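Local structure of putative ketosteroid isomerase (Parabacteroides distasonis ATCC 8503, 3KE7) at the interface of chains A and B. The protein is a putative ketosteroid isomerase with a SnoaL-like domain that probably binds a small, largely apolar molecule in its pocket. Coordinates in Å, arbitrary orientation; residue numbers count along the deposited sequence, not the author numbering. Chains: chain A/B, Putative ketosteroid isomerase.

Contact 1: the interface of chains A and B. Residues chain A 78-79, 81, 83, 90, 92-93, 108-109; chain B 42, 44, 46, 53, 55, 123-124.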
loop_
_atom_site.group_PDB
_atom_site.type_symbol
_atom_site.label_atom_id
_atom_site.label_comp_id
_atom_site.label_asym_id
_atom_site.label_seq_id
_atom_site.Cartn_x
_atom_site.Cartn_y
_atom_site.Cartn_z
ATOM N N ILE A 78 7.362 12.503 6.920
ATOM C CA ILE A 78 6.482 13.617 6.714
ATOM C C ILE A 78 5.022 13.172 6.643
ATOM O O ILE A 78 4.621 12.289 5.837
ATOM C CB ILE A 78 6.834 14.315 5.400
ATOM C CG1 ILE A 78 8.294 14.785 5.428
ATOM C CG2 ILE A 78 5.873 15.489 5.079
ATOM C CD1 ILE A 78 8.853 15.241 4.078
ATOM N N ARG A 79 4.254 13.777 7.523
ATOM C CA ARG A 79 2.844 13.626 7.636
ATOM C C ARG A 79 2.342 12.138 7.607
ATOM O O ARG A 79 1.482 11.764 6.841
ATOM C CB ARG A 79 2.222 14.502 6.532
ATOM C CG ARG A 79 1.045 15.211 6.954
ATOM C CD ARG A 79 0.610 16.240 5.972
ATOM N NE ARG A 79 0.284 15.657 4.689
ATOM C CZ ARG A 79 1.090 15.633 3.619
ATOM N NH1 ARG A 79 2.297 16.221 3.633
ATOM N NH2 ARG A 79 0.669 15.023 2.506
ATOM N N VAL A 81 0.191 9.029 8.174
ATOM C CA VAL A 81 -1.219 8.780 8.412
ATOM C C VAL A 81 -1.421 7.321 8.725
ATOM O O VAL A 81 -0.858 6.460 8.033
ATOM C CB VAL A 81 -2.096 9.173 7.191
ATOM C CG1 VAL A 81 -3.558 8.709 7.364
ATOM C CG2 VAL A 81 -2.037 10.686 6.949
ATOM N N GLN A 83 -4.507 4.683 9.224
ATOM C CA GLN A 83 -5.920 4.366 9.097
ATOM C C GLN A 83 -6.100 3.021 9.792
ATOM O O GLN A 83 -5.493 2.016 9.402
ATOM C CB GLN A 83 -6.324 4.189 7.606
ATOM C CG GLN A 83 -6.212 5.472 6.824
ATOM C CD GLN A 83 -6.143 5.205 5.339
ATOM O OE1 GLN A 83 -5.194 4.608 4.846
ATOM N NE2 GLN A 83 -7.148 5.645 4.621
ATOM N N VAL A 90 -3.190 0.793 8.297
ATOM C CA VAL A 90 -2.534 1.249 7.048
ATOM C C VAL A 90 -1.738 2.484 7.335
ATOM O O VAL A 90 -2.304 3.507 7.736
ATOM C CB VAL A 90 -3.544 1.578 5.970
ATOM C CG1 VAL A 90 -2.776 1.952 4.695
ATOM C CG2 VAL A 90 -4.502 0.329 5.708
ATOM N N THR A 92 0.734 5.328 5.866
ATOM C CA THR A 92 1.226 5.996 4.686
ATOM C C THR A 92 2.046 7.219 5.073
ATOM O O THR A 92 1.714 7.933 6.039
ATOM C CB THR A 92 0.080 6.390 3.752
ATOM O OG1 THR A 92 -0.903 7.168 4.466
ATOM C CG2 THR A 92 -0.586 5.162 3.076
ATOM N N PHE A 93 3.133 7.450 4.348
ATOM C CA PHE A 93 3.968 8.621 4.615
ATOM C C PHE A 93 4.842 8.941 3.452
ATOM O O PHE A 93 5.006 8.131 2.538
ATOM C CB PHE A 93 4.816 8.394 5.888
ATOM C CG PHE A 93 5.704 7.181 5.862
ATOM C CD1 PHE A 93 5.206 5.962 6.271
ATOM C CD2 PHE A 93 7.038 7.264 5.489
ATOM C CE1 PHE A 93 5.996 4.857 6.301
ATOM C CE2 PHE A 93 7.856 6.148 5.506
ATOM C CZ PHE A 93 7.314 4.933 5.894
ATOM N N CYS A 108 5.637 5.804 0.809
ATOM C CA CYS A 108 5.535 4.500 1.423
ATOM C C CYS A 108 4.132 4.177 1.892
ATOM O O CYS A 108 3.484 4.987 2.535
ATOM C CB CYS A 108 6.474 4.382 2.621
ATOM S SG CYS A 108 6.538 2.704 3.341
ATOM N N THR A 109 3.708 2.951 1.594
ATOM C CA THR A 109 2.505 2.361 2.199
ATOM C C THR A 109 2.909 1.075 2.887
ATOM O O THR A 109 3.440 0.157 2.241
ATOM C CB THR A 109 1.481 1.991 1.130
ATOM O OG1 THR A 109 1.170 3.170 0.403
ATOM C CG2 THR A 109 0.174 1.374 1.772
ATOM N N ASP B 42 -11.801 9.096 3.439
ATOM C CA ASP B 42 -10.483 9.126 4.087
ATOM C C ASP B 42 -9.388 8.562 3.210
ATOM O O ASP B 42 -8.292 8.250 3.709
ATOM C CB ASP B 42 -10.554 8.400 5.428
ATOM C CG ASP B 42 -10.946 6.961 5.295
ATOM O OD1 ASP B 42 -11.847 6.598 4.463
ATOM O OD2 ASP B 42 -10.389 6.152 6.102
ATOM N N ILE B 44 -6.236 7.873 0.934
ATOM C CA ILE B 44 -4.889 8.352 0.761
ATOM C C ILE B 44 -4.430 7.808 -0.586
ATOM O O ILE B 44 -4.601 6.644 -0.887
ATOM C CB ILE B 44 -3.954 7.831 1.887
ATOM C CG1 ILE B 44 -4.439 8.230 3.273
ATOM C CG2 ILE B 44 -2.501 8.261 1.645
ATOM C CD1 ILE B 44 -4.492 9.647 3.512
ATOM N N PHE B 46 -1.154 7.867 -3.699
ATOM C CA PHE B 46 0.132 8.166 -4.266
ATOM C C PHE B 46 0.175 7.774 -5.741
ATOM O O PHE B 46 -0.358 6.745 -6.140
ATOM C CB PHE B 46 1.261 7.308 -3.658
ATOM C CG PHE B 46 1.499 7.427 -2.184
ATOM C CD1 PHE B 46 2.411 8.347 -1.658
ATOM C CD2 PHE B 46 0.928 6.530 -1.301
ATOM C CE1 PHE B 46 2.745 8.352 -0.289
ATOM C CE2 PHE B 46 1.278 6.593 0.081
ATOM C CZ PHE B 46 2.176 7.468 0.547
ATOM N N LYS B 53 1.742 12.921 -0.816
ATOM C CA LYS B 53 0.534 12.140 -0.990
ATOM C C LYS B 53 -0.755 12.987 -0.906
ATOM O O LYS B 53 -0.812 14.029 -0.226
ATOM C CB LYS B 53 0.450 10.956 0.006
ATOM C CG LYS B 53 0.179 11.369 1.468
ATOM C CD LYS B 53 0.508 10.251 2.366
ATOM C CE LYS B 53 0.081 10.454 3.811
ATOM N NZ LYS B 53 0.556 11.765 4.351
ATOM N N GLU B 55 -4.527 13.370 0.288
ATOM C CA GLU B 55 -5.299 12.989 1.497
ATOM C C GLU B 55 -6.698 13.500 1.409
ATOM O O GLU B 55 -6.960 14.740 1.411
ATOM C CB GLU B 55 -4.660 13.544 2.733
ATOM C CG GLU B 55 -3.290 13.040 2.908
ATOM C CD GLU B 55 -2.570 13.624 4.081
ATOM O OE1 GLU B 55 -3.225 13.899 5.144
ATOM O OE2 GLU B 55 -1.312 13.760 3.939
ATOM N N ILE B 123 -9.640 2.889 0.406
ATOM C CA ILE B 123 -9.135 3.790 1.414
ATOM C C ILE B 123 -7.656 4.137 1.195
ATOM O O ILE B 123 -7.169 5.078 1.780
ATOM C CB ILE B 123 -9.351 3.303 2.851
ATOM C CG1 ILE B 123 -8.546 2.070 3.172
ATOM C CG2 ILE B 123 -10.849 3.001 3.032
ATOM C CD1 ILE B 123 -8.483 1.773 4.696
ATOM N N GLN B 124 -6.974 3.423 0.331
ATOM C CA GLN B 124 -5.582 3.739 0.016
ATOM C C GLN B 124 -5.225 3.225 -1.351
ATOM O O GLN B 124 -5.536 2.085 -1.687
ATOM C CB GLN B 124 -4.632 3.118 1.060
ATOM C CG GLN B 124 -3.179 3.558 0.945
ATOM C CD GLN B 124 -2.325 2.913 -0.140
ATOM O OE1 GLN B 124 -1.286 3.451 -0.445
ATOM N NE2 GLN B 124 -2.768 1.738 -0.716
HETATM O O HOH W 1 3.022 12.648 3.515
#
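Strands 80-85, 88-99 and 102-114 of chain A, with the loop residue A:Arg79, meet strands 43-46, 54-55 and 120-129 and the loop residues B:Asp42 and B:Lys53 of chain B. This is a sheet-to-sheet interface of the SnoaL-like fold; the pairing may be the biological dimer. At one end A:Arg79 and B:Glu55 meet tip to tip in a salt bridge. The guanidinium is side-on, with A:Arg79 NE 2.6 Å from B:Glu55 OE2. The two planes are 15° apart, yet OE2 is met from above the carboxylate plane. B:Lys53 bends at chi4 (-51°), so that A:Arg79 NE, A:Arg79 NH2 and B:Lys53 NZ all donate to B:Glu55 OE2. This would probably keep B:Glu55 ionised. B:Lys53 NZ also donates to A:Arg79 O at 2.7 Å, in the carbonyl plane. A water joins NZ to A:Ile78 O. In the middle, A:Thr92 CG2 meets B:Gln124 CG and B:Phe46 CE2. The ring tip, CZ, points at A:Cys108 O and A:Phe93 O. B:Ile44 CG2 meets A:Thr92 OG1 at 3.4 Å. A:Thr109 OG1 donates to B:Gln124 OE1 at 2.6 Å, from above the carbonyl plane. At the other end A:Gln83 NE2 bonds straight to B:Ile123 O, 2.9 Å (176° at H), in its own amide plane but above the carbonyl plane.

Contact 2: the interface of chains A and B. Residues chain A 85-88, 90, 111, 113, 123; chain B 85-88, 90, 111, 113, 123.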
loop_
_atom_site.group_PDB
_atom_site.type_symbol
_atom_site.label_atom_id
_atom_site.label_comp_id
_atom_site.label_asym_id
_atom_site.label_seq_id
_atom_site.Cartn_x
_atom_site.Cartn_y
_atom_site.Cartn_z
ATOM N N ALA A 85 -8.581 -0.133 10.966
ATOM C CA ALA A 85 -9.813 -0.847 10.641
ATOM C C ALA A 85 -9.713 -2.221 11.243
ATOM O O ALA A 85 -9.062 -3.113 10.666
ATOM C CB ALA A 85 -9.940 -0.997 9.132
ATOM N N GLN A 86 -10.351 -2.380 12.368
ATOM C CA GLN A 86 -10.363 -3.651 13.117
ATOM C C GLN A 86 -8.902 -4.117 13.332
ATOM O O GLN A 86 -8.089 -3.374 14.027
ATOM C CB GLN A 86 -11.241 -4.707 12.434
ATOM C CG GLN A 86 -12.728 -4.305 12.253
ATOM C CD GLN A 86 -13.453 -4.145 13.567
ATOM O OE1 GLN A 86 -13.367 -5.003 14.445
ATOM N NE2 GLN A 86 -14.198 -3.045 13.704
ATOM N N ASN A 87 -8.485 -5.207 12.665
ATOM C CA ASN A 87 -7.170 -5.740 12.909
ATOM C C ASN A 87 -6.142 -5.310 11.878
ATOM O O ASN A 87 -5.148 -5.972 11.713
ATOM C CB ASN A 87 -7.208 -7.279 12.970
ATOM C CG ASN A 87 -7.575 -7.932 11.653
ATOM O OD1 ASN A 87 -8.221 -7.331 10.763
ATOM N ND2 ASN A 87 -7.177 -9.213 11.506
ATOM N N ILE A 88 -6.366 -4.178 11.232
ATOM C CA ILE A 88 -5.464 -3.641 10.199
ATOM C C ILE A 88 -5.145 -2.172 10.490
ATOM O O ILE A 88 -6.004 -1.388 10.903
ATOM C CB ILE A 88 -6.121 -3.740 8.827
ATOM C CG1 ILE A 88 -6.180 -5.213 8.335
ATOM C CG2 ILE A 88 -5.442 -2.800 7.781
ATOM C CD1 ILE A 88 -4.816 -5.804 7.990
ATOM N N VAL A 90 -3.190 0.793 8.297
ATOM C CA VAL A 90 -2.534 1.249 7.048
ATOM C C VAL A 90 -1.738 2.484 7.335
ATOM O O VAL A 90 -2.304 3.507 7.736
ATOM C CB VAL A 90 -3.544 1.578 5.970
ATOM C CG1 VAL A 90 -2.776 1.952 4.695
ATOM C CG2 VAL A 90 -4.502 0.329 5.708
ATOM N N VAL A 111 1.086 -1.919 5.362
ATOM C CA VAL A 111 -0.134 -2.462 5.966
ATOM C C VAL A 111 0.293 -3.431 7.052
ATOM O O VAL A 111 1.018 -4.402 6.789
ATOM C CB VAL A 111 -1.041 -3.178 4.991
ATOM C CG1 VAL A 111 -2.329 -3.709 5.691
ATOM C CG2 VAL A 111 -1.441 -2.286 3.812
ATOM N N ARG A 113 -0.979 -5.849 10.293
ATOM C CA ARG A 113 -2.089 -6.680 10.778
ATOM C C ARG A 113 -1.857 -7.099 12.185
ATOM O O ARG A 113 -0.769 -7.510 12.527
ATOM C CB ARG A 113 -2.276 -7.917 9.905
ATOM C CG ARG A 113 -3.423 -8.872 10.328
ATOM C CD ARG A 113 -3.634 -10.099 9.427
ATOM N NE ARG A 113 -2.387 -10.854 9.353
ATOM C CZ ARG A 113 -1.886 -11.441 8.265
ATOM N NH1 ARG A 113 -2.512 -11.400 7.083
ATOM N NH2 ARG A 113 -0.687 -11.996 8.335
ATOM N N ILE A 123 2.175 -6.942 6.523
ATOM C CA ILE A 123 1.708 -7.883 5.517
ATOM C C ILE A 123 1.896 -7.318 4.117
ATOM O O ILE A 123 1.772 -8.070 3.149
ATOM C CB ILE A 123 0.270 -8.315 5.754
ATOM C CG1 ILE A 123 -0.728 -7.169 5.557
ATOM C CG2 ILE A 123 0.176 -8.911 7.167
ATOM C CD1 ILE A 123 -2.167 -7.616 5.546
ATOM N N ALA B 85 -8.562 -9.434 5.632
ATOM C CA ALA B 85 -8.491 -9.309 7.102
ATOM C C ALA B 85 -9.722 -8.619 7.563
ATOM O O ALA B 85 -9.812 -7.371 7.547
ATOM C CB ALA B 85 -7.291 -8.511 7.525
ATOM N N GLN B 86 -10.688 -9.406 7.914
ATOM C CA GLN B 86 -11.932 -8.930 8.466
ATOM C C GLN B 86 -12.580 -7.969 7.443
ATOM O O GLN B 86 -12.904 -8.407 6.287
ATOM C CB GLN B 86 -11.708 -8.337 9.898
ATOM C CG GLN B 86 -11.162 -9.410 10.918
ATOM C CD GLN B 86 -10.851 -8.873 12.322
ATOM O OE1 GLN B 86 -11.219 -7.770 12.671
ATOM N NE2 GLN B 86 -10.185 -9.692 13.135
ATOM N N ASN B 87 -12.650 -6.674 7.773
ATOM C CA ASN B 87 -13.287 -5.709 6.895
ATOM C C ASN B 87 -12.318 -5.005 5.913
ATOM O O ASN B 87 -12.667 -3.976 5.348
ATOM C CB ASN B 87 -14.053 -4.667 7.715
ATOM C CG ASN B 87 -13.154 -3.720 8.522
ATOM O OD1 ASN B 87 -11.997 -4.017 8.855
ATOM N ND2 ASN B 87 -13.720 -2.518 8.837
ATOM N N ILE B 88 -11.124 -5.568 5.733
ATOM C CA ILE B 88 -10.105 -5.010 4.830
ATOM C C ILE B 88 -9.689 -6.062 3.795
ATOM O O ILE B 88 -9.569 -7.276 4.090
ATOM C CB ILE B 88 -8.866 -4.609 5.613
ATOM C CG1 ILE B 88 -9.168 -3.357 6.445
ATOM C CG2 ILE B 88 -7.664 -4.357 4.695
ATOM C CD1 ILE B 88 -9.284 -2.063 5.648
ATOM N N VAL B 90 -6.566 -6.194 0.965
ATOM C CA VAL B 90 -5.380 -5.565 0.362
ATOM C C VAL B 90 -5.144 -6.219 -0.984
ATOM O O VAL B 90 -4.866 -7.425 -1.032
ATOM C CB VAL B 90 -4.113 -5.734 1.243
ATOM C CG1 VAL B 90 -2.899 -4.963 0.631
ATOM C CG2 VAL B 90 -4.387 -5.204 2.655
ATOM N N VAL B 111 -5.968 -0.623 -0.961
ATOM C CA VAL B 111 -6.586 -1.152 0.244
ATOM C C VAL B 111 -8.082 -0.788 0.173
ATOM O O VAL B 111 -8.427 0.372 0.089
ATOM C CB VAL B 111 -5.993 -0.603 1.503
ATOM C CG1 VAL B 111 -6.697 -1.261 2.707
ATOM C CG2 VAL B 111 -4.467 -0.886 1.564
ATOM N N ARG B 113 -11.929 -1.271 2.040
ATOM C CA ARG B 113 -12.571 -1.447 3.308
ATOM C C ARG B 113 -14.042 -1.656 3.083
ATOM O O ARG B 113 -14.656 -0.902 2.325
ATOM C CB ARG B 113 -12.344 -0.226 4.230
ATOM C CG ARG B 113 -13.041 -0.335 5.632
ATOM C CD ARG B 113 -12.777 0.866 6.530
ATOM N NE ARG B 113 -13.271 2.063 5.883
ATOM C CZ ARG B 113 -12.697 3.281 5.929
ATOM N NH1 ARG B 113 -11.581 3.516 6.629
ATOM N NH2 ARG B 113 -13.235 4.283 5.234
ATOM N N ILE B 123 -9.640 2.889 0.406
ATOM C CA ILE B 123 -9.135 3.790 1.414
ATOM C C ILE B 123 -7.656 4.137 1.195
ATOM O O ILE B 123 -7.169 5.078 1.780
ATOM C CB ILE B 123 -9.351 3.303 2.851
ATOM C CG1 ILE B 123 -8.546 2.070 3.172
ATOM C CG2 ILE B 123 -10.849 3.001 3.032
ATOM C CD1 ILE B 123 -8.483 1.773 4.696
HETATM O O HOH W 2 -9.525 -5.384 9.285
#
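Apolar packing forms the body of this contact, where two copies of the hairpin of strands 80-85 and 88-99 meet about the two-fold axis, with strand 102-114 beneath. A:Ile88 and B:Ile88 cross obliquely. In both, CG1 is anti to the carbonyl carbon (chi1 -72°), which carries it to the partner's alanine. A:Ile88 CG1 rests 3.6 Å from B:Ala85 CB, and the twin pair repeats this. Deeper in the sheets the valines meet tip to tip. A:Val111 CG2 touches B:Val111 CG2 at 4.0 Å. A:Val90 turns its CG2 to B:Val111 CG1, and B:Val90 does the same to A:Val111. Amides pack at the turns, but both Gln86 side chains are poorly ordered. As modelled, the amide of A:Asn87 stacks on that of B:Gln86, with planes 6° apart and A:Asn87 CG 3.5 Å from B:Gln86 CD. In the other pair, the amides of A:Gln86 and B:Asn87 stand nearly at right angles. A water bridges the chains. It meets the backbone carbonyls A:Ala85 O and B:Ala85 O and the side-chain amide oxygens A:Asn87 OD1 and B:Asn87 OD1, and lies 2.8 Å from A:Asn87 OD1. An alanine in place of A:Asn87 would remove one of these water contacts and the stacked amide, and would probably loosen the turn pair. The site joins the two hairpin tips and probably helps hold the dimer together.

Contact 3: the interface of chains A and B. Residues chain A 107-109, 126, 128; chain B 126, 128.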
loop_
_atom_site.group_PDB
_atom_site.type_symbol
_atom_site.label_atom_id
_atom_site.label_comp_id
_atom_site.label_asym_id
_atom_site.label_seq_id
_atom_site.Cartn_x
_atom_site.Cartn_y
_atom_site.Cartn_z
ATOM N N ASN A 107 7.858 7.665 -1.197
ATOM C CA ASN A 107 6.462 7.356 -0.861
ATOM C C ASN A 107 6.439 5.997 -0.228
ATOM O O ASN A 107 7.146 5.076 -0.707
ATOM C CB ASN A 107 5.644 7.237 -2.150
ATOM C CG ASN A 107 5.641 8.483 -2.975
ATOM O OD1 ASN A 107 5.376 9.568 -2.497
ATOM N ND2 ASN A 107 5.875 8.314 -4.282
ATOM N N CYS A 108 5.637 5.804 0.809
ATOM C CA CYS A 108 5.535 4.500 1.423
ATOM C C CYS A 108 4.132 4.177 1.892
ATOM O O CYS A 108 3.484 4.987 2.535
ATOM C CB CYS A 108 6.474 4.382 2.621
ATOM S SG CYS A 108 6.538 2.704 3.341
ATOM N N THR A 109 3.708 2.951 1.594
ATOM C CA THR A 109 2.505 2.361 2.199
ATOM C C THR A 109 2.909 1.075 2.887
ATOM O O THR A 109 3.440 0.157 2.241
ATOM C CB THR A 109 1.481 1.991 1.130
ATOM O OG1 THR A 109 1.170 3.170 0.403
ATOM C CG2 THR A 109 0.174 1.374 1.772
ATOM N N HIS A 126 5.006 -1.073 0.210
ATOM C CA HIS A 126 5.166 -0.506 -1.125
ATOM C C HIS A 126 5.981 0.759 -0.987
ATOM O O HIS A 126 5.517 1.728 -0.399
ATOM C CB HIS A 126 3.830 -0.178 -1.766
ATOM C CG HIS A 126 3.859 0.139 -3.241
ATOM N ND1 HIS A 126 2.780 -0.172 -4.049
ATOM C CD2 HIS A 126 4.762 0.782 -4.046
ATOM C CE1 HIS A 126 3.035 0.229 -5.297
ATOM N NE2 HIS A 126 4.218 0.818 -5.327
ATOM N N SER A 128 8.094 3.633 -3.131
ATOM C CA SER A 128 8.353 4.234 -4.457
ATOM C C SER A 128 9.034 5.566 -4.320
ATOM O O SER A 128 8.964 6.182 -3.268
ATOM C CB SER A 128 7.078 4.369 -5.271
ATOM O OG SER A 128 6.132 5.278 -4.756
ATOM N N HIS B 126 -1.748 3.207 -4.041
ATOM C CA HIS B 126 -0.344 3.500 -4.312
ATOM C C HIS B 126 0.013 2.927 -5.672
ATOM O O HIS B 126 0.103 1.716 -5.842
ATOM C CB HIS B 126 0.572 2.897 -3.225
ATOM C CG HIS B 126 1.987 3.435 -3.218
ATOM N ND1 HIS B 126 2.716 3.549 -2.040
ATOM C CD2 HIS B 126 2.830 3.801 -4.223
ATOM C CE1 HIS B 126 3.943 3.977 -2.344
ATOM N NE2 HIS B 126 4.017 4.195 -3.642
ATOM N N SER B 128 2.943 2.977 -8.627
ATOM C CA SER B 128 4.324 3.368 -8.932
ATOM C C SER B 128 4.742 2.730 -10.243
ATOM O O SER B 128 4.169 1.708 -10.672
ATOM C CB SER B 128 5.279 3.034 -7.770
ATOM O OG SER B 128 5.449 1.650 -7.567
#
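The rings of A:His126 and B:His126 stack face to face across the interface, in the second half of strands 120-129 of this SnoaL-like protein. Their centroids are 3.7 Å apart and their planes 9° apart. Each ring sets its CD2 over the centre of the other. A:Asn107 CB also lies against B:His126 CE1. At the edge of each ring NE2 meets a serine hydroxyl of the partner chain. A:His126 NE2 pairs with B:Ser128 OG at 2.7 Å, nearly straight (171° at H), and A:Ser128 OG with B:His126 NE2 at 2.6 Å. Both hydroxyls lie in the ring planes; which group donates is not decided. B:His126 is also held at its other nitrogen, with ND1 2.9 Å from A:Thr109 OG1. Hydrogen bonds at both nitrogens fix the rotation of this ring. The close stack would probably disfavour a charge on both rings at once. Each histidine has CG anti to the backbone N (chi1 -168° in A:His126), while each serine puts OG in the crowded position between the backbone N and the carbonyl carbon. Further out, A:Asn107 probably helps orient A:Ser128: its amide ND2 donates to OG at 3.1 Å, in the amide plane. Between the serines, A:Ser128 CB and B:Ser128 CB are tight at 3.4 Å.

The centres of contact 1 and contact 2 are about 13 Å apart, those of contact 1 and contact 3 about 9 Å, and those of contact 2 and contact 3 about 17 Å. Contact 1 is thus nearest to both others. It shares A:Val90 and B:Ile123 with contact 2, and A:Cys108 and A:Thr109 with contact 3. Strand 102-114 of chain A and strand 120-129 of chain B supply residues to all three. Contacts 2 and 3 include like-with-like pairs near the two-fold axis; contact 1 lies off it and has a twin with the chains exchanged. Together they form one continuous sheet-to-sheet surface, consistent with a dimer.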